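Long-range contacts in acyl-CoA dehydrogenase (Thermus thermophilus, PDB 2Z1Q), which probably oxidises saturated acyl-CoA to 2,3-dehydroacyl-CoA with a bound FAD, handing the electrons on to an acceptor: residues H448-L453 with A491-L496; E308-I313 with P507-I512; R520-A525 with A544-T549; L407-L412 with A481-L486; E30-I35 with K90-V95. One frame throughout, in Å; residues are numbered along the deposited sequence.

Contact 1. Residues H448-L453 with A491-L496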
# COMPACT_ATOMS: atom_id res chain seq x y z
N HIS B 448 2.78 -18.04 26.56
CA HIS B 448 1.96 -17.41 27.58
C HIS B 448 1.40 -16.08 27.06
O HIS B 448 0.24 -15.76 27.26
CB HIS B 448 2.77 -17.15 28.85
CG HIS B 448 1.99 -16.44 29.92
ND1 HIS B 448 2.53 -15.42 30.67
CD2 HIS B 448 0.72 -16.60 30.35
CE1 HIS B 448 1.62 -14.98 31.52
NE2 HIS B 448 0.52 -15.68 31.35
N GLN B 449 2.26 -15.31 26.39
CA GLN B 449 1.84 -14.03 25.84
C GLN B 449 0.72 -14.27 24.84
O GLN B 449 -0.22 -13.47 24.72
CB GLN B 449 3.04 -13.35 25.17
CG GLN B 449 4.26 -13.28 26.08
CD GLN B 449 5.48 -12.70 25.40
OE1 GLN B 449 5.76 -13.01 24.25
NE2 GLN B 449 6.20 -11.85 26.12
N VAL B 450 0.80 -15.39 24.13
CA VAL B 450 -0.23 -15.76 23.17
C VAL B 450 -1.54 -15.97 23.92
O VAL B 450 -2.60 -15.55 23.46
CB VAL B 450 0.17 -17.04 22.41
CG1 VAL B 450 -1.06 -17.72 21.83
CG2 VAL B 450 1.15 -16.68 21.31
N GLN B 451 -1.46 -16.60 25.08
CA GLN B 451 -2.67 -16.83 25.85
C GLN B 451 -3.26 -15.52 26.34
O GLN B 451 -4.47 -15.36 26.36
CB GLN B 451 -2.39 -17.76 27.04
CG GLN B 451 -1.93 -19.14 26.61
CD GLN B 451 -2.92 -19.82 25.68
OE1 GLN B 451 -2.60 -20.13 24.53
NE2 GLN B 451 -4.13 -20.06 26.17
N ASN B 452 -2.39 -14.59 26.73
CA ASN B 452 -2.87 -13.29 27.21
C ASN B 452 -3.60 -12.52 26.11
O ASN B 452 -4.60 -11.84 26.37
CB ASN B 452 -1.71 -12.47 27.79
CG ASN B 452 -1.30 -12.92 29.21
OD1 ASN B 452 -0.29 -12.44 29.75
ND2 ASN B 452 -2.07 -13.82 29.81
N LEU B 453 -3.12 -12.62 24.87
CA LEU B 453 -3.77 -11.95 23.74
C LEU B 453 -5.20 -12.45 23.68
O LEU B 453 -6.13 -11.65 23.56
CB LEU B 453 -3.06 -12.27 22.42
CG LEU B 453 -1.66 -11.67 22.27
CD1 LEU B 453 -1.01 -12.13 20.98
CD2 LEU B 453 -1.77 -10.16 22.30
N ALA B 491 -2.58 -16.28 14.47
CA ALA B 491 -1.37 -16.30 13.65
C ALA B 491 -0.11 -16.56 14.47
O ALA B 491 0.70 -17.40 14.11
CB ALA B 491 -1.23 -14.98 12.89
N ALA B 492 0.06 -15.82 15.56
CA ALA B 492 1.25 -15.98 16.40
C ALA B 492 1.33 -17.38 16.96
O ALA B 492 2.37 -18.03 16.88
CB ALA B 492 1.26 -14.96 17.54
N GLU B 493 0.22 -17.83 17.52
CA GLU B 493 0.16 -19.16 18.10
C GLU B 493 0.48 -20.21 17.05
O GLU B 493 1.34 -21.06 17.25
CB GLU B 493 -1.23 -19.41 18.69
CG GLU B 493 -1.44 -20.84 19.16
CD GLU B 493 -2.75 -21.02 19.90
OE1 GLU B 493 -2.75 -20.94 21.14
OE2 GLU B 493 -3.78 -21.22 19.23
N SER B 494 -0.22 -20.14 15.92
CA SER B 494 0.01 -21.09 14.86
C SER B 494 1.46 -21.01 14.39
O SER B 494 2.04 -22.01 13.96
CB SER B 494 -0.98 -20.85 13.71
OG SER B 494 -0.63 -19.69 12.97
N ALA B 495 2.07 -19.84 14.48
CA ALA B 495 3.46 -19.68 14.06
C ALA B 495 4.43 -20.25 15.11
O ALA B 495 5.47 -20.83 14.75
CB ALA B 495 3.78 -18.23 13.83
N LEU B 496 4.10 -20.07 16.38
CA LEU B 496 4.94 -20.54 17.48
C LEU B 496 4.93 -22.06 17.63
O LEU B 496 5.98 -22.68 17.76
CB LEU B 496 4.51 -19.88 18.80
CG LEU B 496 5.39 -18.75 19.33
CD1 LEU B 496 4.59 -17.84 20.24
CD2 LEU B 496 6.59 -19.34 20.07

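Contact 2. Residues E308-I313 with P507-I512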
# COMPACT_ATOMS: atom_id res chain seq x y z
N GLU B 308 11.36 -8.83 7.82
CA GLU B 308 9.94 -8.68 8.16
C GLU B 308 9.08 -9.45 7.16
O GLU B 308 8.10 -10.08 7.54
CB GLU B 308 9.55 -7.19 8.19
CG GLU B 308 8.14 -6.93 8.66
CD GLU B 308 7.89 -7.40 10.08
OE1 GLU B 308 6.72 -7.66 10.44
OE2 GLU B 308 8.87 -7.49 10.86
N MET B 309 9.43 -9.39 5.88
CA MET B 309 8.67 -10.11 4.86
C MET B 309 8.61 -11.61 5.15
O MET B 309 7.53 -12.21 5.16
CB MET B 309 9.29 -9.89 3.48
CG MET B 309 9.03 -8.52 2.90
SD MET B 309 10.02 -8.25 1.42
CE MET B 309 10.93 -6.88 1.92
N ALA B 310 9.76 -12.23 5.40
CA ALA B 310 9.81 -13.66 5.70
C ALA B 310 9.02 -13.97 6.96
O ALA B 310 8.35 -14.98 7.07
CB ALA B 310 11.26 -14.12 5.85
N SER B 311 9.09 -13.08 7.94
CA SER B 311 8.35 -13.32 9.16
C SER B 311 6.83 -13.31 8.93
O SER B 311 6.15 -14.25 9.34
CB SER B 311 8.74 -12.28 10.21
OG SER B 311 7.98 -12.49 11.40
N ARG B 312 6.30 -12.28 8.27
CA ARG B 312 4.86 -12.24 8.06
C ARG B 312 4.38 -13.40 7.18
O ARG B 312 3.32 -13.97 7.41
CB ARG B 312 4.45 -10.90 7.48
CG ARG B 312 4.95 -9.73 8.33
CD ARG B 312 4.15 -8.47 8.07
NE ARG B 312 4.85 -7.27 8.52
CZ ARG B 312 4.32 -6.05 8.50
NH1 ARG B 312 5.02 -5.01 8.92
NH2 ARG B 312 3.07 -5.87 8.07
N ILE B 313 5.17 -13.76 6.18
CA ILE B 313 4.78 -14.88 5.33
C ILE B 313 4.71 -16.17 6.16
O ILE B 313 3.77 -16.96 6.00
CB ILE B 313 5.78 -15.05 4.18
CG1 ILE B 313 5.71 -13.84 3.24
CG2 ILE B 313 5.50 -16.33 3.44
CD1 ILE B 313 6.86 -13.80 2.26
N PRO B 507 11.79 -20.45 14.89
CA PRO B 507 11.62 -19.70 16.14
C PRO B 507 11.87 -18.20 15.98
O PRO B 507 11.15 -17.37 16.54
CB PRO B 507 12.65 -20.34 17.07
CG PRO B 507 12.69 -21.75 16.60
CD PRO B 507 12.68 -21.60 15.09
N VAL B 508 12.90 -17.86 15.21
CA VAL B 508 13.25 -16.47 14.97
C VAL B 508 12.10 -15.72 14.28
O VAL B 508 11.77 -14.59 14.64
CB VAL B 508 14.52 -16.38 14.10
CG1 VAL B 508 14.88 -14.92 13.82
CG2 VAL B 508 15.68 -17.09 14.80
N LEU B 509 11.50 -16.36 13.28
CA LEU B 509 10.41 -15.73 12.54
C LEU B 509 9.19 -15.59 13.41
O LEU B 509 8.48 -14.58 13.35
CB LEU B 509 10.06 -16.55 11.29
CG LEU B 509 11.18 -16.66 10.26
CD1 LEU B 509 10.68 -17.48 9.09
CD2 LEU B 509 11.64 -15.27 9.79
N ALA B 510 8.97 -16.60 14.24
CA ALA B 510 7.83 -16.59 15.14
C ALA B 510 7.98 -15.48 16.18
O ALA B 510 7.01 -14.82 16.53
CB ALA B 510 7.70 -17.94 15.81
N ARG B 511 9.20 -15.28 16.66
CA ARG B 511 9.48 -14.27 17.69
C ARG B 511 9.31 -12.85 17.15
O ARG B 511 8.77 -11.98 17.83
CB ARG B 511 10.90 -14.49 18.25
CG ARG B 511 11.28 -13.66 19.49
CD ARG B 511 12.58 -14.17 20.10
NE ARG B 511 12.46 -15.57 20.48
CZ ARG B 511 13.20 -16.56 19.98
NH1 ARG B 511 13.00 -17.80 20.38
NH2 ARG B 511 14.14 -16.30 19.07
N ILE B 512 9.76 -12.64 15.92
CA ILE B 512 9.65 -11.35 15.26
C ILE B 512 8.18 -10.95 15.12
O ILE B 512 7.81 -9.79 15.33
CB ILE B 512 10.31 -11.44 13.87
CG1 ILE B 512 11.83 -11.42 14.04
CG2 ILE B 512 9.81 -10.32 12.96
CD1 ILE B 512 12.56 -11.67 12.75

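Contact 3. Residues R520-A525 with A544-T549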
# COMPACT_ATOMS: atom_id res chain seq x y z
N ARG B 520 0.84 -4.17 18.76
CA ARG B 520 -0.38 -3.82 18.05
C ARG B 520 -1.59 -4.11 18.93
O ARG B 520 -2.60 -3.41 18.87
CB ARG B 520 -0.48 -4.65 16.76
CG ARG B 520 -0.58 -3.83 15.48
CD ARG B 520 0.35 -4.38 14.44
NE ARG B 520 0.22 -5.83 14.30
CZ ARG B 520 1.22 -6.63 13.92
NH1 ARG B 520 2.41 -6.13 13.65
NH2 ARG B 520 1.03 -7.95 13.84
N ALA B 521 -1.48 -5.15 19.76
CA ALA B 521 -2.56 -5.52 20.67
C ALA B 521 -2.76 -4.43 21.72
O ALA B 521 -3.89 -4.01 21.97
CB ALA B 521 -2.24 -6.85 21.36
N GLN B 522 -1.67 -3.96 22.32
CA GLN B 522 -1.79 -2.92 23.34
C GLN B 522 -2.38 -1.65 22.73
O GLN B 522 -3.38 -1.13 23.25
CB GLN B 522 -0.43 -2.61 23.98
CG GLN B 522 -0.53 -1.66 25.17
CD GLN B 522 0.71 -1.64 26.04
OE1 GLN B 522 1.06 -2.64 26.68
NE2 GLN B 522 1.39 -0.49 26.08
N ALA B 523 -1.78 -1.17 21.64
CA ALA B 523 -2.26 0.03 20.97
C ALA B 523 -3.73 -0.10 20.56
O ALA B 523 -4.53 0.77 20.84
CB ALA B 523 -1.38 0.35 19.75
N GLY B 524 -4.09 -1.21 19.91
CA GLY B 524 -5.47 -1.39 19.50
C GLY B 524 -6.47 -1.44 20.64
O GLY B 524 -7.52 -0.77 20.60
N ALA B 525 -6.18 -2.25 21.66
CA ALA B 525 -7.09 -2.36 22.81
C ALA B 525 -7.24 -0.99 23.45
O ALA B 525 -8.35 -0.55 23.76
CB ALA B 525 -6.54 -3.39 23.83
N ALA B 544 -5.06 -3.47 33.08
CA ALA B 544 -5.20 -4.89 32.77
C ALA B 544 -4.82 -5.16 31.32
O ALA B 544 -4.20 -6.18 31.02
CB ALA B 544 -6.62 -5.34 33.03
N ALA B 545 -5.19 -4.24 30.43
CA ALA B 545 -4.87 -4.40 29.02
C ALA B 545 -3.36 -4.38 28.82
O ALA B 545 -2.83 -5.09 27.97
CB ALA B 545 -5.53 -3.27 28.21
N ARG B 546 -2.66 -3.58 29.62
CA ARG B 546 -1.21 -3.48 29.50
C ARG B 546 -0.50 -4.73 29.99
O ARG B 546 0.45 -5.20 29.36
CB ARG B 546 -0.68 -2.27 30.26
CG ARG B 546 -1.21 -0.94 29.76
CD ARG B 546 -0.42 0.23 30.32
NE ARG B 546 -0.98 1.52 29.92
CZ ARG B 546 -2.07 2.06 30.46
NH1 ARG B 546 -2.51 3.23 30.02
NH2 ARG B 546 -2.70 1.44 31.45
N ARG B 547 -0.93 -5.26 31.13
CA ARG B 547 -0.29 -6.45 31.67
C ARG B 547 -0.50 -7.64 30.75
O ARG B 547 0.39 -8.48 30.60
CB ARG B 547 -0.81 -6.78 33.07
CG ARG B 547 -2.32 -6.68 33.23
CD ARG B 547 -2.76 -7.15 34.63
NE ARG B 547 -2.54 -8.58 34.80
CZ ARG B 547 -3.25 -9.52 34.19
NH1 ARG B 547 -4.24 -9.17 33.36
NH2 ARG B 547 -2.98 -10.81 34.38
N LEU B 548 -1.66 -7.70 30.12
CA LEU B 548 -1.97 -8.79 29.22
C LEU B 548 -1.15 -8.70 27.94
O LEU B 548 -1.16 -9.63 27.13
CB LEU B 548 -3.47 -8.83 28.90
CG LEU B 548 -4.41 -9.38 29.98
CD1 LEU B 548 -5.83 -9.29 29.48
CD2 LEU B 548 -4.07 -10.83 30.30
N THR B 549 -0.43 -7.59 27.77
CA THR B 549 0.41 -7.40 26.59
C THR B 549 1.84 -7.06 27.00
O THR B 549 2.67 -6.70 26.17
CB THR B 549 -0.16 -6.27 25.69
OG1 THR B 549 -0.32 -5.07 26.45
CG2 THR B 549 -1.51 -6.69 25.13

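Contact 4. Residues L407-L412 with A481-L486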
# COMPACT_ATOMS: atom_id res chain seq x y z
N LEU B 407 -17.10 -10.00 11.13
CA LEU B 407 -17.53 -11.38 11.32
C LEU B 407 -16.71 -12.17 12.34
O LEU B 407 -17.26 -12.97 13.10
CB LEU B 407 -17.50 -12.13 9.98
CG LEU B 407 -18.68 -12.03 9.01
CD1 LEU B 407 -19.07 -10.58 8.78
CD2 LEU B 407 -18.31 -12.70 7.69
N ILE B 408 -15.40 -11.94 12.37
CA ILE B 408 -14.52 -12.64 13.29
C ILE B 408 -14.98 -12.57 14.75
O ILE B 408 -15.11 -13.59 15.42
CB ILE B 408 -13.07 -12.13 13.14
CG1 ILE B 408 -12.57 -12.46 11.72
CG2 ILE B 408 -12.17 -12.75 14.19
CD1 ILE B 408 -11.28 -11.78 11.32
N PRO B 409 -15.23 -11.36 15.27
CA PRO B 409 -15.68 -11.21 16.66
C PRO B 409 -17.03 -11.88 16.93
O PRO B 409 -17.44 -12.01 18.08
CB PRO B 409 -15.74 -9.69 16.84
CG PRO B 409 -14.67 -9.21 15.91
CD PRO B 409 -14.94 -10.04 14.68
N GLY B 410 -17.70 -12.29 15.85
CA GLY B 410 -19.00 -12.93 15.95
C GLY B 410 -19.16 -13.89 17.12
O GLY B 410 -19.97 -13.64 18.02
N MET B 411 -18.41 -14.98 17.12
CA MET B 411 -18.51 -15.95 18.20
C MET B 411 -18.24 -15.37 19.58
O MET B 411 -18.89 -15.76 20.56
CB MET B 411 -17.58 -17.14 17.94
CG MET B 411 -16.47 -16.86 16.93
SD MET B 411 -15.17 -15.77 17.53
CE MET B 411 -13.82 -16.95 17.66
N LEU B 412 -17.28 -14.45 19.67
CA LEU B 412 -16.92 -13.83 20.94
C LEU B 412 -18.05 -12.93 21.44
O LEU B 412 -18.04 -12.46 22.58
CB LEU B 412 -15.63 -13.02 20.77
CG LEU B 412 -14.65 -13.04 21.94
CD1 LEU B 412 -14.33 -14.49 22.31
CD2 LEU B 412 -13.38 -12.29 21.57
N ALA B 481 -10.88 -3.71 16.31
CA ALA B 481 -9.72 -3.82 17.18
C ALA B 481 -9.75 -5.23 17.79
O ALA B 481 -8.72 -5.89 17.90
CB ALA B 481 -9.78 -2.74 18.28
N VAL B 482 -10.94 -5.71 18.16
CA VAL B 482 -11.05 -7.06 18.71
C VAL B 482 -10.62 -8.12 17.68
O VAL B 482 -9.88 -9.04 18.02
CB VAL B 482 -12.50 -7.35 19.19
CG1 VAL B 482 -12.67 -8.82 19.50
CG2 VAL B 482 -12.80 -6.53 20.43
N ALA B 483 -11.06 -7.97 16.43
CA ALA B 483 -10.70 -8.91 15.37
C ALA B 483 -9.19 -8.93 15.10
O ALA B 483 -8.61 -9.99 14.88
CB ALA B 483 -11.47 -8.56 14.07
N ASP B 484 -8.56 -7.76 15.13
CA ASP B 484 -7.12 -7.68 14.92
C ASP B 484 -6.33 -8.42 16.01
O ASP B 484 -5.25 -8.95 15.77
CB ASP B 484 -6.68 -6.22 14.82
CG ASP B 484 -7.15 -5.56 13.53
OD1 ASP B 484 -7.11 -6.25 12.49
OD2 ASP B 484 -7.57 -4.38 13.55
N ILE B 485 -6.89 -8.48 17.21
CA ILE B 485 -6.21 -9.19 18.29
C ILE B 485 -6.37 -10.69 18.05
O ILE B 485 -5.40 -11.45 18.15
CB ILE B 485 -6.79 -8.78 19.65
CG1 ILE B 485 -6.64 -7.26 19.81
CG2 ILE B 485 -6.05 -9.49 20.78
CD1 ILE B 485 -7.20 -6.70 21.08
N LEU B 486 -7.58 -11.11 17.68
CA LEU B 486 -7.87 -12.52 17.40
C LEU B 486 -7.00 -13.00 16.24
O LEU B 486 -6.50 -14.13 16.27
CB LEU B 486 -9.36 -12.70 17.08
CG LEU B 486 -10.31 -12.44 18.26
CD1 LEU B 486 -11.76 -12.43 17.78
CD2 LEU B 486 -10.10 -13.50 19.33

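Contact 5. Residues E30-I35 with K90-V95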
# COMPACT_ATOMS: atom_id res chain seq x y z
N GLU B 30 3.10 -37.19 0.69
CA GLU B 30 3.56 -37.24 -0.70
C GLU B 30 2.54 -36.88 -1.77
O GLU B 30 2.89 -36.32 -2.81
CB GLU B 30 4.17 -38.61 -0.98
CG GLU B 30 5.67 -38.57 -1.01
CD GLU B 30 6.18 -37.78 -2.20
OE1 GLU B 30 7.20 -37.07 -2.05
OE2 GLU B 30 5.56 -37.87 -3.28
N SER B 31 1.28 -37.21 -1.51
CA SER B 31 0.21 -36.91 -2.45
C SER B 31 0.10 -35.40 -2.68
O SER B 31 -0.03 -34.94 -3.82
CB SER B 31 -1.11 -37.46 -1.91
OG SER B 31 -2.13 -36.49 -2.02
N VAL B 32 0.14 -34.64 -1.59
CA VAL B 32 0.04 -33.19 -1.66
C VAL B 32 1.30 -32.63 -2.33
O VAL B 32 1.23 -31.77 -3.20
CB VAL B 32 -0.11 -32.56 -0.24
CG1 VAL B 32 -0.26 -31.04 -0.33
CG2 VAL B 32 -1.31 -33.16 0.47
N LYS B 33 2.46 -33.13 -1.92
CA LYS B 33 3.72 -32.67 -2.47
C LYS B 33 3.80 -32.97 -3.96
O LYS B 33 4.58 -32.35 -4.69
CB LYS B 33 4.88 -33.32 -1.73
CG LYS B 33 4.86 -33.02 -0.24
CD LYS B 33 5.70 -33.99 0.58
CE LYS B 33 7.19 -33.82 0.33
NZ LYS B 33 7.97 -34.72 1.24
N GLU B 34 2.97 -33.91 -4.40
CA GLU B 34 2.93 -34.32 -5.80
C GLU B 34 2.17 -33.30 -6.64
O GLU B 34 2.72 -32.72 -7.59
CB GLU B 34 2.24 -35.68 -5.93
CG GLU B 34 3.12 -36.78 -6.49
CD GLU B 34 3.78 -36.39 -7.79
OE1 GLU B 34 4.74 -35.59 -7.74
OE2 GLU B 34 3.35 -36.88 -8.85
N ILE B 35 0.91 -33.08 -6.31
CA ILE B 35 0.10 -32.14 -7.06
C ILE B 35 0.73 -30.75 -7.05
O ILE B 35 0.69 -30.04 -8.05
CB ILE B 35 -1.33 -32.09 -6.50
CG1 ILE B 35 -1.93 -33.50 -6.50
CG2 ILE B 35 -2.18 -31.16 -7.36
CD1 ILE B 35 -3.42 -33.57 -6.24
N LYS B 90 -9.26 -31.03 1.37
CA LYS B 90 -9.15 -29.59 1.15
C LYS B 90 -7.71 -29.10 1.13
O LYS B 90 -7.39 -28.11 0.47
CB LYS B 90 -9.98 -28.86 2.20
CG LYS B 90 -11.43 -29.30 2.18
CD LYS B 90 -11.98 -29.26 0.74
CE LYS B 90 -13.28 -30.03 0.60
NZ LYS B 90 -13.69 -30.19 -0.83
N VAL B 91 -6.82 -29.81 1.83
CA VAL B 91 -5.43 -29.40 1.84
C VAL B 91 -4.86 -29.34 0.42
O VAL B 91 -4.11 -28.42 0.09
CB VAL B 91 -4.56 -30.35 2.68
CG1 VAL B 91 -4.67 -31.78 2.18
CG2 VAL B 91 -3.12 -29.87 2.63
N ILE B 92 -5.21 -30.32 -0.41
CA ILE B 92 -4.73 -30.39 -1.80
C ILE B 92 -5.20 -29.19 -2.65
O ILE B 92 -4.39 -28.54 -3.31
CB ILE B 92 -5.19 -31.70 -2.48
CG1 ILE B 92 -4.53 -32.90 -1.79
CG2 ILE B 92 -4.84 -31.69 -3.96
CD1 ILE B 92 -4.91 -34.23 -2.41
N SER B 93 -6.50 -28.91 -2.64
CA SER B 93 -7.00 -27.77 -3.41
C SER B 93 -6.41 -26.47 -2.86
O SER B 93 -6.27 -25.49 -3.59
CB SER B 93 -8.53 -27.73 -3.36
OG SER B 93 -9.02 -27.85 -2.04
N THR B 94 -6.03 -26.47 -1.59
CA THR B 94 -5.45 -25.28 -0.97
C THR B 94 -4.01 -25.05 -1.42
O THR B 94 -3.62 -23.91 -1.69
CB THR B 94 -5.50 -25.36 0.57
OG1 THR B 94 -6.87 -25.46 1.00
CG2 THR B 94 -4.89 -24.11 1.18
N VAL B 95 -3.22 -26.12 -1.50
CA VAL B 95 -1.83 -25.97 -1.93
C VAL B 95 -1.81 -25.59 -3.42
O VAL B 95 -0.92 -24.86 -3.87
CB VAL B 95 -1.00 -27.28 -1.71
CG1 VAL B 95 -1.11 -27.72 -0.25
CG2 VAL B 95 -1.47 -28.38 -2.64

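Contact 1. Residues H448-L453 with A491-L496
Val450 carries most of this contact, its two methyls dividing the surface of 491-496 between them. CG1, anti to the backbone N, presses on Glu493 with 3.6 Å between Val450 CG1 and Glu493 CB, the two side chains crossing at about a right angle. The other methyl, Val450 CG2, turns to Leu496 CD1 at 3.8 Å and has Ala492 CB farther off at 4.1 Å. An alanine in place of Val450 would lack both methyls and would probably lose the packing on Leu496 and the cover over the Glu493 chain. Glu493 runs out extended, CG anti to its backbone N (chi1 173°), which brings its carboxylate to Gln451. The amide and carboxylate planes lie nearly coplanar, yet Gln451 OE1 and Glu493 OE1, 3.5 Å apart, are two acceptors and do not bond. Both are partnered by Lys454 NZ, by a salt bridge to Glu493 OE1 and a hydrogen bond to Gln451 OE1, which probably explains how they can lie so close. On OE2, Glu493 pairs with Arg322. The segments lie on helices 445-468 and 476-502, packed nearly antiparallel (157°) in the helical C-terminal part of the acyl-CoA dehydrogenase. A buried carboxylate flanked by two cations is likely to stay ionised.

Contact 2. Residues E308-I313 with P507-I512
The tight spot is Ser311, which meets the backbone of Leu509 where helices 300-331 and 505-528 cross in the helical C-terminal part of the enzyme; the two segments stand at 91°, their axes 8.5 Å apart. The serine hydroxyl, anti to the backbone N, donates to the carbonyl: Ser311 OG lies 2.9 Å from Leu509 O, in the carbonyl plane and on a lone pair. Right beside that bond sits the branch methyl of Ile512, with Ser311 OG only 3.2 Å from Ile512 CG2 and Ser311 CB also against it. Packing is slacker next door, where Leu509 lays its two methyls along the backbone at Ala310 and Ser311; Ala310 CB and Leu509 CD2 are 4.1 Å apart. On the looser side the buried Glu308 carboxylate, bent round at chi2 (62°), edges past Ile512, OE2 3.6 Å from Ile512 CG2. Within its own segment the partly exposed Arg312 NE makes a short but bent salt bridge (2.7 Å, 141° at the hydrogen) to the anti lone pair of Glu308 OE1. The carboxylate has a second cation: Arg560 of helix 556-570 bridges to OE2. That helix also places Leu559 on Ile512, while helix 348-372 lends Tyr364 to a cation-pi interaction with Arg312, and helix 252-288 packs against Ile313.

Contact 3. Residues R520-A525 with A544-T549
Polar contact comes first, and it centres on the hydroxyl of Thr549. With OG1 in the crowded position between the backbone N and the carbonyl carbon (chi1 55°), it faces three oxygens at once. Across the contact Thr549 OG1 lies 2.8 Å from Gln522 OE1. Within its own segment Thr549 OG1 is 2.9 Å from Ala545 O and 3.0 Å from Arg546 O. Gln522 reaches it with an extended chain, CG anti to the backbone N (chi1 -173°), crossing the threonine obliquely; the same OE1 rests 3.7 Å from Arg546 CA. The apolar contact is lighter: Thr549 CG2 touches Ala521 CB at 3.8 Å, and Ala525 CB stands 4.5 Å from Ala545 CB, small side chains that let the backbones come near. Packing continues across to the second subunit, where Gln522 meets Gln522 of that subunit and Arg546 its Pro553, which puts this helix pair at the dimer interface. An alanine in place of Gln522 would have no amide and would probably lose both the link to the Thr549 hydroxyl and the packing on Gln522 of the second subunit. With three oxygens in reach of a single hydroxyl, its one proton cannot serve all of them fully.

Contact 4. Residues L407-L412 with A481-L486
Leu486 buries the most surface here, and Pro409 and Ala483 come next. One methyl of Leu486, CD1, is the meeting point: it lies 3.6 Å from Ile408 CG2, while Leu412 CD2 stands 4.1 Å from the same Leu486 CD1. Ile408 and Leu486 slide past each other in opposite directions, the CG2 branch of the isoleucine sitting anti to its backbone N and brushing Leu486 CB as well. Leu412 crosses the leucine obliquely; its poorly ordered side chain makes its pairs with Leu486 and Val482 less certain. Pro409 covers the next turn back along the helix. Its ring comes at Ala483 with the CG and CD corner, 3.7 Å separating Pro409 CG from Ala483 CB, so the small alanine takes the ring directly. To one side Val482 CG1, anti to its backbone N, meets both Pro409 CG and Leu412 CD2, each at 4.1 Å from that methyl. The proline is held by a type I beta turn from Leu407 to Gly410, closed by Gly410 N on Leu407 O at 2.9 Å; a side chain at Gly410 would clash with that same carbonyl. The side-chain contacts across the two segments are all between apolar groups. Helix 348-372 adds Ser352 and Ile353 against Ile408, and helix 445-468 adds Leu458 and Ala461 against Leu412. This is hydrophobic packing of the helical C-terminal part of an acyl-CoA dehydrogenase some way from its cofactor: the side chain of Pro409 is about 12 Å from a bound FAD and about 9 Å from that of Gln476, an FAD-binding residue.

Contact 5. Residues E30-I35 with K90-V95
Ile92 leaves its helix with CG1 beside the backbone N and CG2 anti to it, so that CB sends two branches to different neighbours on 30-35. The short branch makes the closest touch: Ile92 CG2 lies 3.3 Å from Ile35 CD1, tighter than usual van der Waals contact, the two isoleucines crossing at about a right angle. Along the longer branch, Ile92 CG1 comes first, 3.9 Å from Val32 CG2. Extended beyond that (chi2 -179°), the tip methyl Ile92 CD1 ends 3.6 Å from Ser31 OG and also nears Ile35 CD1. The two segments run roughly parallel, 26° apart in direction with axes 9.4 Å apart, in the helical N-terminal domain of the acyl-CoA dehydrogenase fold. Val32 is the largest contributor from 30-35. Its CG2 also meets Val91 CG1 at 4.0 Å, a methyl in the crowded position between backbone N and carbonyl carbon, while Val32 CG1, anti to its own backbone N, is squeezed to 3.4 Å from Val95 CG1. Beyond the pair, helix 300-331 covers 90-95 through Tyr321, which touches both Thr94 and Val95, and Phe28 also lies on Val95. Polar groups flank this apolar strip: Asp29 OD1 accepts from Ser31 N, and Asp78 OD2 holds Lys90 NZ in a salt bridge.

How the contacts relate
Contacts 1 to 4 belong to the helical C-terminal part, whereas contact 5 stands apart in the N-terminal domain. Helix 476-502 serves contacts 1 and 4, helix 505-528 contacts 2 and 3. Contact 1 is the hub, touching contacts 2, 3 and 4; Leu453 by itself reaches both Ala521 and Ile485. All five are largely buried; contact 3, the farthest from the chain's centre, is partly exposed at Gln522 and Arg546 and borders the second subunit. Contact 4, with Pro409 about 12 Å from a bound FAD, is apolar, as contact 5 largely is. Contacts 1 and 2 add buried carboxylates with cation partners; contacts 2 and 3 each use one hydroxyl, on a backbone carbonyl and a side-chain amide respectively.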